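Side-chain contact in actinorhodin polyketide putative beta-ketoacyl synthase 2 (Streptomyces coelicolor A3, PDB 1TQY), which is the chain length factor of actinorhodin polyketide biosynthesis, a member of the beta-ketoacyl synthase family that probably helps set the length of the growing polyketide chain: residues W202-V205 with S206-S210. Numbering follows the deposited sequence.
Sequences WGWV and SQIAS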
ATOM      1  N   TRP B 202     -22.404   2.902  -2.478  1.00 21.17           N
ATOM      2  CA  TRP B 202     -21.616   3.078  -1.254  1.00 21.14           C
ATOM      3  C   TRP B 202     -20.338   3.862  -1.531  1.00 21.07           C
ATOM      4  O   TRP B 202     -20.022   4.826  -0.821  1.00 19.78           O
ATOM      5  CB  TRP B 202     -21.285   1.715  -0.632  1.00 21.59           C
ATOM      6  CG  TRP B 202     -20.760   1.780   0.799  1.00 19.94           C
ATOM      7  CD1 TRP B 202     -20.755   2.869   1.638  1.00 18.70           C
ATOM      8  CD2 TRP B 202     -20.178   0.699   1.540  1.00 19.74           C
ATOM      9  NE1 TRP B 202     -20.202   2.527   2.852  1.00 19.59           N
ATOM     10  CE2 TRP B 202     -19.837   1.204   2.820  1.00 19.76           C
ATOM     11  CE3 TRP B 202     -19.909  -0.649   1.248  1.00 20.46           C
ATOM     12  CZ2 TRP B 202     -19.239   0.407   3.809  1.00 18.30           C
ATOM     13  CZ3 TRP B 202     -19.309  -1.446   2.243  1.00 19.99           C
ATOM     14  CH2 TRP B 202     -18.985  -0.906   3.502  1.00 18.71           C
ATOM     15  N   GLY B 203     -19.612   3.458  -2.574  1.00 21.77           N
ATOM     16  CA  GLY B 203     -18.393   4.166  -2.931  1.00 21.11           C
ATOM     17  C   GLY B 203     -18.696   5.635  -3.211  1.00 21.54           C
ATOM     18  O   GLY B 203     -17.909   6.520  -2.882  1.00 20.41           O
ATOM     19  N   TRP B 204     -19.857   5.893  -3.803  1.00 20.13           N
ATOM     20  CA  TRP B 204     -20.271   7.252  -4.143  1.00 21.59           C
ATOM     21  C   TRP B 204     -20.522   8.112  -2.900  1.00 22.33           C
ATOM     22  O   TRP B 204     -20.002   9.230  -2.764  1.00 25.18           O
ATOM     23  CB  TRP B 204     -21.549   7.203  -4.983  1.00 21.94           C
ATOM     24  CG  TRP B 204     -21.909   8.532  -5.579  1.00 21.07           C
ATOM     25  CD1 TRP B 204     -23.003   9.297  -5.287  1.00 18.26           C
ATOM     26  CD2 TRP B 204     -21.136   9.273  -6.529  1.00 19.99           C
ATOM     27  NE1 TRP B 204     -22.955  10.478  -5.997  1.00 19.69           N
ATOM     28  CE2 TRP B 204     -21.820  10.489  -6.767  1.00 19.98           C
ATOM     29  CE3 TRP B 204     -19.929   9.029  -7.202  1.00 19.36           C
ATOM     30  CZ2 TRP B 204     -21.339  11.460  -7.647  1.00 19.90           C
ATOM     31  CZ3 TRP B 204     -19.451  10.000  -8.082  1.00 21.21           C
ATOM     32  CH2 TRP B 204     -20.161  11.201  -8.292  1.00 20.17           C
ATOM     33  N   VAL B 205     -21.329   7.568  -2.001  1.00 21.85           N
ATOM     34  CA  VAL B 205     -21.694   8.219  -0.760  1.00 22.53           C
ATOM     35  C   VAL B 205     -20.431   8.428   0.083  1.00 22.20           C
ATOM     36  O   VAL B 205     -20.287   9.443   0.763  1.00 21.33           O
ATOM     37  CB  VAL B 205     -22.807   7.328  -0.068  1.00 23.59           C
ATOM     38  CG1 VAL B 205     -22.416   6.891   1.323  1.00 23.94           C
ATOM     39  CG2 VAL B 205     -24.127   8.051  -0.090  1.00 24.23           C
ATOM     40  N   SER B 206     -19.505   7.472   0.001  1.00 22.28           N
ATOM     41  CA  SER B 206     -18.244   7.541   0.737  1.00 22.16           C
ATOM     42  C   SER B 206     -17.428   8.743   0.241  1.00 22.17           C
ATOM     43  O   SER B 206     -16.878   9.510   1.035  1.00 20.06           O
ATOM     44  CB  SER B 206     -17.453   6.234   0.544  1.00 23.44           C
ATOM     45  OG  SER B 206     -18.084   5.153   1.239  1.00 22.06           O
ATOM     46  N   GLN B 207     -17.372   8.917  -1.080  1.00 21.25           N
ATOM     47  CA  GLN B 207     -16.640  10.029  -1.670  1.00 21.86           C
ATOM     48  C   GLN B 207     -17.304  11.338  -1.275  1.00 20.95           C
ATOM     49  O   GLN B 207     -16.628  12.326  -0.971  1.00 21.01           O
ATOM     50  CB  GLN B 207     -16.580   9.868  -3.199  1.00 21.35           C
ATOM     51  CG  GLN B 207     -15.780   8.638  -3.625  1.00 23.00           C
ATOM     52  CD  GLN B 207     -15.735   8.413  -5.129  1.00 23.56           C
ATOM     53  OE1 GLN B 207     -15.063   9.129  -5.870  1.00 23.12           O
ATOM     54  NE2 GLN B 207     -16.468   7.406  -5.585  1.00 26.71           N
ATOM     55  N   ILE B 208     -18.630  11.343  -1.255  1.00 19.75           N
ATOM     56  CA  ILE B 208     -19.341  12.554  -0.858  1.00 21.63           C
ATOM     57  C   ILE B 208     -18.953  12.933   0.578  1.00 22.06           C
ATOM     58  O   ILE B 208     -18.920  14.113   0.920  1.00 21.16           O
ATOM     59  CB  ILE B 208     -20.871  12.378  -0.952  1.00 20.93           C
ATOM     60  CG1 ILE B 208     -21.292  12.318  -2.433  1.00 21.76           C
ATOM     61  CG2 ILE B 208     -21.576  13.555  -0.275  1.00 21.62           C
ATOM     62  CD1 ILE B 208     -22.796  12.357  -2.631  1.00 19.98           C
ATOM     63  N   ALA B 209     -18.667  11.931   1.413  1.00 20.65           N
ATOM     64  CA  ALA B 209     -18.275  12.194   2.798  1.00 21.64           C
ATOM     65  C   ALA B 209     -16.959  12.972   2.863  1.00 21.33           C
ATOM     66  O   ALA B 209     -16.609  13.520   3.904  1.00 22.03           O
ATOM     67  CB  ALA B 209     -18.141  10.879   3.590  1.00 21.85           C
ATOM     68  N   SER B 210     -16.219  13.011   1.759  1.00 20.66           N
ATOM     69  CA  SER B 210     -14.959  13.755   1.736  1.00 21.10           C
ATOM     70  C   SER B 210     -15.247  15.203   2.065  1.00 22.77           C
ATOM     71  O   SER B 210     -14.418  15.903   2.644  1.00 22.30           O
ATOM     72  CB  SER B 210     -14.335  13.717   0.349  1.00 22.98           C
ATOM     73  OG  SER B 210     -15.162  14.394  -0.585  1.00 22.03           O
TER
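Gln207 folds back along its helix to the carbonyl of Gly203, one turn earlier. Gln207 CB lies 3.5 Å from Trp204 O, and Gln207 CG, set beside its own backbone N (chi1 -65°), comes 3.1 Å from Gly203 O. The chain then runs extended to the amide, where Gln207 NE2 donates to Gly203 O at 3.2 Å. That oxygen lies in the amide plane, yet NE2 stands well above the carbonyl plane, on the face opposite the one approached by Gln207 N, so two donors grip a single acceptor. OE1 turns to Tyr342 OH, and a glutamine suits the place because its amide can donate at one corner and accept at the other. The Trp204 ring crosses the amide nearly at right angles, 78° between planes, with Trp204 CE3 4.2 Å from Gln207 NE2. CG1 of Ile208 lies over one face of the Trp204 indole, toward its rim, and Ile208 CD1 comes 3.9 Å from Trp204 NE1, which itself donates to Ala53 O. Ser206 is short enough for Ser206 OG, beside its own N (chi1 -71°), to reach Trp202 O at 2.8 Å, a carbonyl also bonded by Ser206 N. The Trp202 ring packs edge-to-face with Phe124 and meets an aromatic side chain of the partner protein chain. The Ser206 bond is a familiar way for a helical serine to satisfy its hydroxyl, here in short helix 201-208 at the heterodimer interface of a thiolase-fold ketosynthase relative.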